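Local coordinates for mandelate racemase/muconate lactonizing enzyme-like protein (Rubrobacter xylanophilus DSM 9941, PDB 2QQ6) that binds a magnesium ion and, as a member of the enolase superfamily, probably acts as a lyase, at residues Ala5-Arg10 / Asp62-Glu67; Val11-Ile16 / His49-Met54; Pro21-Arg26 / Gly36-Ser41; Leu69-Arg74 / Tyr271-Phe276. One frame throughout, in Å; residues are numbered along the deposited sequence.

Contact 1: Ala5-Arg10 / Asp62-Glu67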
# COMPACT_ATOMS: atom_id res chain seq x y z
N ALA B 5 35.64 -4.03 -3.43
CA ALA B 5 34.44 -3.99 -4.28
C ALA B 5 33.37 -4.96 -3.79
O ALA B 5 33.01 -5.90 -4.49
CB ALA B 5 34.79 -4.31 -5.73
N PRO B 6 32.86 -4.74 -2.57
CA PRO B 6 31.82 -5.64 -2.06
C PRO B 6 30.55 -5.59 -2.91
O PRO B 6 30.03 -4.51 -3.21
CB PRO B 6 31.61 -5.15 -0.63
CG PRO B 6 31.97 -3.72 -0.69
CD PRO B 6 33.20 -3.72 -1.57
N ARG B 7 30.08 -6.76 -3.32
CA ARG B 7 28.88 -6.87 -4.13
C ARG B 7 27.87 -7.74 -3.38
O ARG B 7 28.25 -8.64 -2.64
CB ARG B 7 29.20 -7.52 -5.47
CG ARG B 7 30.52 -7.08 -6.08
CD ARG B 7 30.44 -5.73 -6.76
NE ARG B 7 30.54 -4.60 -5.84
CZ ARG B 7 30.91 -3.38 -6.21
NH1 ARG B 7 31.23 -3.13 -7.48
NH2 ARG B 7 30.97 -2.40 -5.32
N ILE B 8 26.59 -7.47 -3.59
CA ILE B 8 25.55 -8.24 -2.92
C ILE B 8 25.57 -9.64 -3.50
O ILE B 8 25.68 -9.82 -4.71
CB ILE B 8 24.16 -7.60 -3.14
CG1 ILE B 8 24.16 -6.17 -2.60
CG2 ILE B 8 23.09 -8.44 -2.45
CD1 ILE B 8 22.90 -5.41 -2.94
N THR B 9 25.45 -10.64 -2.63
CA THR B 9 25.50 -12.02 -3.07
C THR B 9 24.28 -12.89 -2.70
O THR B 9 23.88 -13.75 -3.49
CB THR B 9 26.79 -12.70 -2.54
OG1 THR B 9 26.73 -12.79 -1.11
CG2 THR B 9 28.02 -11.87 -2.93
N ARG B 10 23.71 -12.68 -1.52
CA ARG B 10 22.55 -13.47 -1.10
C ARG B 10 21.56 -12.68 -0.25
O ARG B 10 21.95 -11.78 0.50
CB ARG B 10 23.00 -14.71 -0.34
N ASP B 62 26.60 -2.60 -5.13
CA ASP B 62 27.49 -2.15 -4.06
C ASP B 62 26.54 -1.74 -2.94
O ASP B 62 25.93 -0.67 -2.99
CB ASP B 62 28.30 -0.93 -4.52
CG ASP B 62 29.44 -0.57 -3.58
OD1 ASP B 62 29.28 -0.73 -2.35
OD2 ASP B 62 30.49 -0.10 -4.08
N PRO B 63 26.39 -2.59 -1.91
CA PRO B 63 25.50 -2.34 -0.77
C PRO B 63 25.84 -1.10 0.04
O PRO B 63 25.31 -0.90 1.13
CB PRO B 63 25.64 -3.60 0.06
CG PRO B 63 27.10 -3.91 -0.12
CD PRO B 63 27.28 -3.73 -1.62
N ARG B 64 26.73 -0.26 -0.47
CA ARG B 64 27.09 0.93 0.25
C ARG B 64 26.22 2.13 -0.16
O ARG B 64 26.00 3.05 0.64
CB ARG B 64 28.58 1.21 0.07
CG ARG B 64 29.43 0.39 1.00
CD ARG B 64 30.89 0.48 0.64
NE ARG B 64 31.15 -0.08 -0.68
CZ ARG B 64 32.29 0.08 -1.33
NH1 ARG B 64 33.27 0.78 -0.77
NH2 ARG B 64 32.46 -0.45 -2.54
N ASP B 65 25.73 2.12 -1.39
CA ASP B 65 24.87 3.19 -1.85
C ASP B 65 23.48 2.69 -1.54
O ASP B 65 22.72 2.29 -2.44
CB ASP B 65 25.05 3.38 -3.35
CG ASP B 65 26.49 3.57 -3.72
OD1 ASP B 65 27.10 4.55 -3.24
OD2 ASP B 65 27.01 2.74 -4.50
N VAL B 66 23.16 2.70 -0.26
CA VAL B 66 21.89 2.20 0.24
C VAL B 66 20.69 2.98 -0.30
O VAL B 66 19.75 2.39 -0.84
CB VAL B 66 21.92 2.19 1.79
CG1 VAL B 66 22.16 3.56 2.29
CG2 VAL B 66 20.64 1.61 2.35
N GLU B 67 20.74 4.31 -0.20
CA GLU B 67 19.63 5.13 -0.67
C GLU B 67 19.32 4.88 -2.14
O GLU B 67 18.16 4.87 -2.55
CB GLU B 67 19.94 6.61 -0.45
CG GLU B 67 18.73 7.41 -0.01
CD GLU B 67 19.07 8.82 0.45
OE1 GLU B 67 19.99 8.97 1.30
OE2 GLU B 67 18.42 9.78 -0.04

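Contact 2: Val11-Ile16 / His49-Met54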
# COMPACT_ATOMS: atom_id res chain seq x y z
N VAL B 11 20.28 -13.03 -0.38
CA VAL B 11 19.20 -12.39 0.38
C VAL B 11 18.27 -13.43 0.99
O VAL B 11 17.58 -14.15 0.26
CB VAL B 11 18.33 -11.49 -0.50
CG1 VAL B 11 17.21 -10.89 0.33
CG2 VAL B 11 19.18 -10.40 -1.13
N GLU B 12 18.25 -13.53 2.31
CA GLU B 12 17.37 -14.50 2.96
C GLU B 12 16.47 -13.87 4.01
O GLU B 12 16.76 -12.81 4.57
CB GLU B 12 18.19 -15.64 3.57
CG GLU B 12 19.39 -15.17 4.39
CD GLU B 12 20.17 -16.33 5.00
OE1 GLU B 12 21.25 -16.08 5.58
OE2 GLU B 12 19.70 -17.48 4.90
N THR B 13 15.35 -14.55 4.26
CA THR B 13 14.35 -14.08 5.21
C THR B 13 14.19 -15.09 6.35
O THR B 13 14.87 -16.11 6.38
CB THR B 13 12.98 -13.89 4.50
OG1 THR B 13 12.44 -15.17 4.15
CG2 THR B 13 13.14 -13.07 3.22
N ALA B 14 13.27 -14.78 7.27
CA ALA B 14 12.97 -15.63 8.42
C ALA B 14 11.88 -14.92 9.22
O ALA B 14 11.97 -13.71 9.45
CB ALA B 14 14.21 -15.82 9.29
N ALA B 15 10.85 -15.65 9.64
CA ALA B 15 9.74 -15.06 10.39
C ALA B 15 9.71 -15.43 11.88
O ALA B 15 9.43 -16.57 12.24
CB ALA B 15 8.42 -15.43 9.74
N ILE B 16 9.98 -14.45 12.74
CA ILE B 16 9.96 -14.69 14.17
C ILE B 16 8.64 -14.27 14.80
O ILE B 16 7.75 -13.75 14.15
CB ILE B 16 11.07 -13.91 14.91
CG1 ILE B 16 10.94 -12.40 14.60
CG2 ILE B 16 12.44 -14.45 14.55
CD1 ILE B 16 11.88 -11.53 15.41
N HIS B 49 7.61 -13.16 0.70
CA HIS B 49 7.67 -13.26 -0.75
C HIS B 49 8.07 -11.96 -1.42
O HIS B 49 8.93 -11.96 -2.31
CB HIS B 49 6.32 -13.73 -1.28
CG HIS B 49 6.08 -15.19 -1.08
ND1 HIS B 49 6.57 -16.15 -1.93
CD2 HIS B 49 5.42 -15.86 -0.10
CE1 HIS B 49 6.22 -17.35 -1.50
NE2 HIS B 49 5.52 -17.20 -0.39
N ILE B 50 7.46 -10.86 -1.01
CA ILE B 50 7.77 -9.55 -1.58
C ILE B 50 9.27 -9.35 -1.48
O ILE B 50 9.93 -9.04 -2.47
CB ILE B 50 7.06 -8.42 -0.80
CG1 ILE B 50 5.54 -8.59 -0.91
CG2 ILE B 50 7.50 -7.06 -1.33
CD1 ILE B 50 4.78 -7.68 0.00
N VAL B 51 9.79 -9.53 -0.28
CA VAL B 51 11.22 -9.38 -0.03
C VAL B 51 12.04 -10.26 -0.97
O VAL B 51 13.00 -9.81 -1.58
CB VAL B 51 11.57 -9.77 1.41
CG1 VAL B 51 13.07 -9.76 1.60
CG2 VAL B 51 10.90 -8.83 2.39
N MSE B 52 11.64 -11.52 -1.08
CA MSE B 52 12.35 -12.48 -1.92
C MSE B 52 12.31 -12.08 -3.39
O MSE B 52 13.35 -12.10 -4.07
CB MSE B 52 11.78 -13.88 -1.70
CG MSE B 52 12.86 -14.94 -1.47
SE MSE B 52 14.21 -14.33 -0.13
CE MSE B 52 15.41 -13.28 -1.29
N ASN B 53 11.12 -11.72 -3.87
CA ASN B 53 10.90 -11.29 -5.26
C ASN B 53 11.83 -10.14 -5.60
O ASN B 53 12.05 -9.82 -6.77
CB ASN B 53 9.43 -10.86 -5.44
CG ASN B 53 9.16 -10.20 -6.79
OD1 ASN B 53 9.59 -9.08 -7.04
ND2 ASN B 53 8.44 -10.89 -7.65
N MSE B 54 12.38 -9.52 -4.56
CA MSE B 54 13.27 -8.39 -4.68
C MSE B 54 14.74 -8.72 -4.91
O MSE B 54 15.52 -7.83 -5.23
CB MSE B 54 13.16 -7.53 -3.43
CG MSE B 54 11.97 -6.61 -3.43
SE MSE B 54 12.18 -5.24 -4.80
CE MSE B 54 10.90 -5.95 -6.11

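Contact 3: Pro21-Arg26 / Gly36-Ser41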
# COMPACT_ATOMS: atom_id res chain seq x y z
N PRO B 21 3.99 -11.99 14.16
CA PRO B 21 4.99 -12.61 13.27
C PRO B 21 5.75 -11.58 12.42
O PRO B 21 5.16 -10.94 11.55
CB PRO B 21 4.16 -13.56 12.42
CG PRO B 21 2.74 -13.00 12.53
CD PRO B 21 2.66 -12.58 13.96
N SER B 22 7.05 -11.44 12.67
CA SER B 22 7.82 -10.46 11.94
C SER B 22 8.95 -11.02 11.11
O SER B 22 9.83 -11.71 11.61
CB SER B 22 8.38 -9.45 12.93
OG SER B 22 7.35 -9.03 13.80
N VAL B 23 8.94 -10.69 9.82
CA VAL B 23 9.97 -11.14 8.89
C VAL B 23 11.35 -10.50 9.17
O VAL B 23 11.49 -9.28 9.27
CB VAL B 23 9.58 -10.85 7.43
CG1 VAL B 23 10.71 -11.25 6.49
CG2 VAL B 23 8.30 -11.61 7.08
N LEU B 24 12.36 -11.35 9.29
CA LEU B 24 13.72 -10.92 9.54
C LEU B 24 14.48 -11.00 8.21
O LEU B 24 14.33 -11.97 7.46
CB LEU B 24 14.37 -11.82 10.58
CG LEU B 24 15.19 -11.13 11.67
CD1 LEU B 24 14.31 -10.17 12.46
CD2 LEU B 24 15.80 -12.19 12.59
N VAL B 25 15.29 -9.99 7.92
CA VAL B 25 16.01 -10.00 6.66
C VAL B 25 17.50 -9.96 6.84
O VAL B 25 18.04 -9.19 7.64
CB VAL B 25 15.60 -8.82 5.77
CG1 VAL B 25 16.42 -8.83 4.48
CG2 VAL B 25 14.11 -8.91 5.46
N ARG B 26 18.17 -10.81 6.08
CA ARG B 26 19.61 -10.93 6.13
C ARG B 26 20.17 -10.84 4.70
O ARG B 26 19.78 -11.62 3.81
CB ARG B 26 19.97 -12.26 6.80
CG ARG B 26 21.23 -12.21 7.66
CD ARG B 26 21.27 -13.38 8.65
NE ARG B 26 21.03 -14.68 8.01
CZ ARG B 26 21.05 -15.84 8.66
NH1 ARG B 26 21.32 -15.87 9.96
NH2 ARG B 26 20.80 -16.97 8.02
N GLY B 36 18.18 -6.84 9.34
CA GLY B 36 17.04 -5.94 9.45
C GLY B 36 15.75 -6.67 9.80
O GLY B 36 15.62 -7.87 9.52
N GLU B 37 14.80 -5.95 10.39
CA GLU B 37 13.51 -6.54 10.78
C GLU B 37 12.32 -5.77 10.20
O GLU B 37 12.25 -4.54 10.32
CB GLU B 37 13.38 -6.58 12.30
CG GLU B 37 12.19 -7.36 12.79
CD GLU B 37 11.93 -7.13 14.26
OE1 GLU B 37 12.85 -6.65 14.95
OE2 GLU B 37 10.80 -7.43 14.73
N CYS B 38 11.38 -6.49 9.59
CA CYS B 38 10.19 -5.87 9.02
C CYS B 38 9.14 -5.68 10.10
O CYS B 38 9.19 -6.31 11.16
CB CYS B 38 9.59 -6.74 7.91
SG CYS B 38 10.51 -6.83 6.34
N TYR B 39 8.19 -4.78 9.83
CA TYR B 39 7.10 -4.52 10.74
C TYR B 39 6.12 -5.68 10.58
O TYR B 39 6.04 -6.30 9.52
CB TYR B 39 6.42 -3.20 10.36
CG TYR B 39 5.04 -2.98 10.95
CD1 TYR B 39 4.88 -2.36 12.19
CD2 TYR B 39 3.90 -3.42 10.28
CE1 TYR B 39 3.61 -2.18 12.74
CE2 TYR B 39 2.63 -3.25 10.82
CZ TYR B 39 2.50 -2.63 12.05
OH TYR B 39 1.25 -2.48 12.60
N PRO B 40 5.38 -6.02 11.64
CA PRO B 40 4.43 -7.12 11.55
C PRO B 40 3.21 -6.77 10.70
O PRO B 40 2.16 -6.39 11.20
CB PRO B 40 4.07 -7.39 13.00
CG PRO B 40 4.24 -6.03 13.65
CD PRO B 40 5.52 -5.55 13.03
N SER B 41 3.35 -6.90 9.39
CA SER B 41 2.24 -6.58 8.50
C SER B 41 1.64 -7.79 7.79
O SER B 41 2.36 -8.63 7.24
CB SER B 41 2.71 -5.55 7.48
OG SER B 41 1.62 -5.12 6.67

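Contact 4: Leu69-Arg74 / Tyr271-Phe276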
# COMPACT_ATOMS: atom_id res chain seq x y z
N LEU B 69 19.63 2.16 -3.66
CA LEU B 69 19.00 0.85 -3.77
C LEU B 69 17.52 0.83 -3.36
O LEU B 69 16.73 0.01 -3.85
CB LEU B 69 19.81 -0.17 -2.97
CG LEU B 69 21.26 -0.33 -3.45
CD1 LEU B 69 22.04 -1.20 -2.46
CD2 LEU B 69 21.28 -0.95 -4.84
N TYR B 70 17.14 1.73 -2.46
CA TYR B 70 15.76 1.82 -2.02
C TYR B 70 14.97 2.36 -3.21
O TYR B 70 13.91 1.84 -3.57
CB TYR B 70 15.64 2.78 -0.82
CG TYR B 70 14.22 3.04 -0.36
CD1 TYR B 70 13.40 1.99 0.07
CD2 TYR B 70 13.67 4.32 -0.39
CE1 TYR B 70 12.07 2.22 0.46
CE2 TYR B 70 12.36 4.56 -0.01
CZ TYR B 70 11.56 3.51 0.41
OH TYR B 70 10.24 3.74 0.75
N GLU B 71 15.51 3.40 -3.83
CA GLU B 71 14.89 4.03 -4.97
C GLU B 71 14.86 3.08 -6.14
O GLU B 71 14.00 3.19 -7.00
CB GLU B 71 15.66 5.29 -5.34
CG GLU B 71 15.43 6.40 -4.35
CD GLU B 71 13.96 6.80 -4.26
OE1 GLU B 71 13.47 6.97 -3.12
OE2 GLU B 71 13.31 6.94 -5.33
N LYS B 72 15.79 2.16 -6.17
CA LYS B 72 15.84 1.18 -7.24
C LYS B 72 14.61 0.28 -7.09
O LYS B 72 13.83 0.09 -8.03
CB LYS B 72 17.13 0.35 -7.12
CG LYS B 72 17.21 -0.91 -7.96
CD LYS B 72 17.77 -0.67 -9.34
CE LYS B 72 18.16 -1.99 -10.01
NZ LYS B 72 19.33 -2.66 -9.35
N MSE B 73 14.43 -0.24 -5.88
CA MSE B 73 13.31 -1.13 -5.62
C MSE B 73 11.99 -0.39 -5.58
O MSE B 73 11.00 -0.82 -6.19
CB MSE B 73 13.52 -1.87 -4.30
CG MSE B 73 14.81 -2.68 -4.21
SE MSE B 73 14.99 -3.45 -2.40
CE MSE B 73 15.96 -1.96 -1.55
N ARG B 74 11.97 0.73 -4.86
CA ARG B 74 10.75 1.52 -4.75
C ARG B 74 10.26 1.86 -6.14
O ARG B 74 9.11 1.59 -6.48
CB ARG B 74 11.01 2.80 -3.96
CG ARG B 74 9.87 3.18 -3.02
CD ARG B 74 9.89 4.67 -2.76
NE ARG B 74 9.67 5.37 -4.03
CZ ARG B 74 10.18 6.56 -4.32
NH1 ARG B 74 10.94 7.18 -3.43
NH2 ARG B 74 9.96 7.10 -5.51
N TYR B 271 2.69 6.14 4.88
CA TYR B 271 4.00 5.71 4.40
C TYR B 271 4.64 6.72 3.45
O TYR B 271 3.94 7.49 2.79
CB TYR B 271 3.90 4.39 3.63
CG TYR B 271 3.06 3.30 4.25
CD1 TYR B 271 1.70 3.47 4.46
CD2 TYR B 271 3.64 2.07 4.60
CE1 TYR B 271 0.93 2.44 5.00
CE2 TYR B 271 2.87 1.04 5.14
CZ TYR B 271 1.52 1.23 5.33
OH TYR B 271 0.75 0.21 5.85
N THR B 272 5.97 6.71 3.36
CA THR B 272 6.75 7.58 2.47
C THR B 272 6.73 9.08 2.68
O THR B 272 5.74 9.67 3.12
CB THR B 272 6.42 7.37 0.95
OG1 THR B 272 5.09 7.83 0.67
CG2 THR B 272 6.56 5.92 0.56
N ARG B 273 7.84 9.69 2.32
CA ARG B 273 8.00 11.12 2.45
C ARG B 273 6.89 11.87 1.72
O ARG B 273 6.39 12.88 2.20
CB ARG B 273 9.36 11.53 1.90
CG ARG B 273 9.65 11.01 0.50
CD ARG B 273 10.97 11.57 0.03
NE ARG B 273 11.37 11.04 -1.27
CZ ARG B 273 11.77 9.80 -1.49
NH1 ARG B 273 11.84 8.93 -0.49
NH2 ARG B 273 12.10 9.42 -2.71
N PHE B 274 6.51 11.36 0.56
CA PHE B 274 5.45 11.99 -0.21
C PHE B 274 4.15 12.15 0.56
O PHE B 274 3.42 13.12 0.37
CB PHE B 274 5.20 11.21 -1.49
CG PHE B 274 6.37 11.20 -2.42
CD1 PHE B 274 7.21 10.09 -2.51
CD2 PHE B 274 6.67 12.33 -3.18
CE1 PHE B 274 8.32 10.10 -3.36
CE2 PHE B 274 7.77 12.36 -4.03
CZ PHE B 274 8.60 11.25 -4.12
N ASP B 275 3.85 11.21 1.44
CA ASP B 275 2.62 11.29 2.19
C ASP B 275 2.73 12.12 3.46
O ASP B 275 1.76 12.74 3.89
CB ASP B 275 2.12 9.88 2.50
CG ASP B 275 1.77 9.11 1.25
OD1 ASP B 275 0.91 9.58 0.47
OD2 ASP B 275 2.35 8.02 1.05
N PHE B 276 3.91 12.15 4.06
CA PHE B 276 4.06 12.96 5.25
C PHE B 276 4.08 14.43 4.84
O PHE B 276 3.77 15.32 5.64
CB PHE B 276 5.33 12.59 6.01
CG PHE B 276 5.14 11.44 6.95
CD1 PHE B 276 5.15 10.13 6.48
CD2 PHE B 276 4.88 11.66 8.30
CE1 PHE B 276 4.90 9.06 7.33
CE2 PHE B 276 4.62 10.60 9.17
CZ PHE B 276 4.63 9.30 8.68

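Contact 1: Ala5-Arg10 / Asp62-Glu67
Arg7 and Asp62 carry the salt bridge of this contact. Arg7 NH2 lies 2.7 Å from Asp62 OD2, and the guanidinium and carboxylate planes are 57° apart. Arg64 holds the same carboxylate from within its own segment. Arg64 NE donates to Asp62 OD1 over 2.6 Å on the syn lone pair, and its NH2 makes a weak bond to OD2. CG of Asp62 is anti to the backbone N (chi1 -169°), which places the carboxylate carbon where both arginines can reach its oxygens. Arg7 is bent at chi2 and chi3, and its NE bonds back to Pro6 O at 2.7 Å, from above the carbonyl plane.

The same carbonyl also faces the other segment. Asp62 CA makes a CA-H...O contact with Pro6 O at 3.6 Å.

Apolar contacts lie beside the charges. Pro6 CD sits over one face of the Arg64 guanidinium, 3.5 Å from NH2. Ile8 CG1 meets Pro63 CB at 4.0 Å. Pro6 and Pro63 also pack on Leu105 and Leu101 of helix 86-106. The contact thus joins the N-terminal lead-in to strand 10-17 with the type I turn Asp62-Asp65 before helix 66-76, both in the capping domain.

Arg7 NH2 and Arg64 NH2 are 3.7 Å apart, a repulsive pair of like charges. The shared carboxylate probably offsets that repulsion, and the two arginines beside it would favour its ionised form.

Contact 2: Val11-Ile16 / His49-Met54
Val11, Thr13, Val51 and Met52 form the close part of this contact. Met52 is a selenomethionine in the crystal. Its CB points past the strand, but the chain bends at chi2 (47°) and chi3 (-84°), and these bends bring its end back. Met52 SE lies 3.7 Å from Thr13 CG2. That same methyl, Thr13 CG2, also meets Val51 CG1 at 3.7 Å, so it has a neighbour in each of two successive helix residues. Met52 CE comes near Val11 CG1, with the two side chains sliding past each other in opposite directions, but the exact place of CE is doubtful. Val11 CG1 and Val51 CG1 are further apart, at 4.5 Å. No hydrogen bond crosses between the segments.

Strand 11-16 and helix 49-53 run antiparallel, with their axes 8.6 Å apart at closest approach. This is a helix laid over one face of the three-stranded antiparallel sheet in the capping domain of the enolase superfamily. Val25 of the middle strand touches Val51 too, and Ala90 and Ile94 of helix 86-106 also pack on Val51.

Away from this packing the two segments barely touch, and Glu12, His49 and Asn53 are partly exposed. Glu12 points away from the helix, and its OE1 forms a salt bridge with Arg26 and a hydrogen bond with Trp28. His49 also points away, from the helix side of the contact. Its ring meets the ring of His49 of the second subunit, the planes at about 35°. Asn53 packs on Pro43 of that subunit.

Contact 3: Pro21-Arg26 / Gly36-Ser41
Ser22 and Pro40 touch across the contact beside the Tyr39 ring. That ring has Pro40 CD over one face, offset toward the rim, and Ser41 CB at its edge. Its hydroxyl bonds to Phe79 O of the second subunit. Pro40 CB meets Ser22 OG at 3.8 Å, and Ser22 OG is hydrogen-bonded to Gly20 O. The side chain of Pro40 is about 10 Å from that of the magnesium ligand Glu268. The carboxylate of Glu37 also comes up to Ser22, with Glu37 OE2 3.6 Å from Ser22 CB.

The backbones pair as the antiparallel hairpin of strands 21-29 and 32-37. Val25 and Gly36 are a hydrogen-bonded pair: Val25 N to Gly36 O is 2.7 Å, and Gly36 N to Val25 O is 2.9 Å. Cys38 N continues the pairing to Val23 O at 2.8 Å. Beside that bond, Val23 CB and Cys38 CB are 4.1 Å apart.

Leu24 and Glu37 are the non-hydrogen-bonded pair. Leu24 CD1 lies 3.5 Å from Glu37 CG.

Glu37 thus packs its carbons on Leu24, while Ser322 OG and Gly325 N both bond to OE1 of its buried carboxylate. This ties the hairpin to the loop around Ser322.

Contact 4: Leu69-Arg74 / Tyr271-Phe276
Glu71 and Arg273 meet from two helices that are nearly perpendicular. The axes of helix 69-74 and helix 272-276 are 85° apart in direction and 14.4 Å apart at closest approach. The nearest CA atoms, those of Arg74 and Thr272, are still 10.2 Å apart. Long side chains therefore make the contact.

Glu71 and Arg273 reach toward each other tip to tip. Arg273 NH2 donates to Glu71 OE1 over 2.8 Å. The acceptor lies in the guanidinium plane of Arg273, while the donor comes from above the carboxylate plane. The Arg273 chain is extended from CG to NE (chi2 and chi3 both 176°), which carries NE outward toward Glu71. Glu71 OE1 is also salt-bridged to Arg74 NH1, at 2.6 Å. Arg74 NH1 and Arg273 NH2 are crowded together as two like-charged donors, with no hydrogen bond between them. The shared carboxylate probably offsets their repulsion.

Helix 66-76 belongs to the capping domain. Helix 272-282 follows barrel strand 264-266 and the magnesium ligand Glu268, so the contact bridges the two domains of the enolase fold. The network extends on both sides: Glu71 OE2 pairs with Arg75, and Arg273 NH1 with Glu300 of helix 298-310.

Phe274 packs edge-on against the guanidinium of Arg74, the planes 89° apart. Phe274 CE1 lies over one face of that group, 3.9 Å from Arg74 NH1. CE1 also lies over a face of the Arg273 guanidinium, offset toward the rim. Tyr70 OH approaches Thr272 CG2 at 4.3 Å. Arg74 and Phe274 both pack on Glu248 of the second subunit.

In the fold
Contacts 1, 2 and 3 lie within the capping domain and are nested along the chain. Contact 1 closes the outer loop, contact 2 lies inside it, and contact 3 lies inside contact 2. Contacts 2 and 3 share the three-stranded sheet, and their centres are about 9 Å apart. Contact 1 lies about 17 Å from contact 2, centre to centre. Contact 4 comes later and reaches the barrel domain. It shares helix 66-76 with contact 1, where Leu69 packs on Pro63, and Met73 packs on Met54 of contact 2. Contacts 2, 3 and 4 all touch the second subunit. In contact 4, helix 66-76 of the capping domain meets helix 272-282 of the magnesium-binding barrel domain.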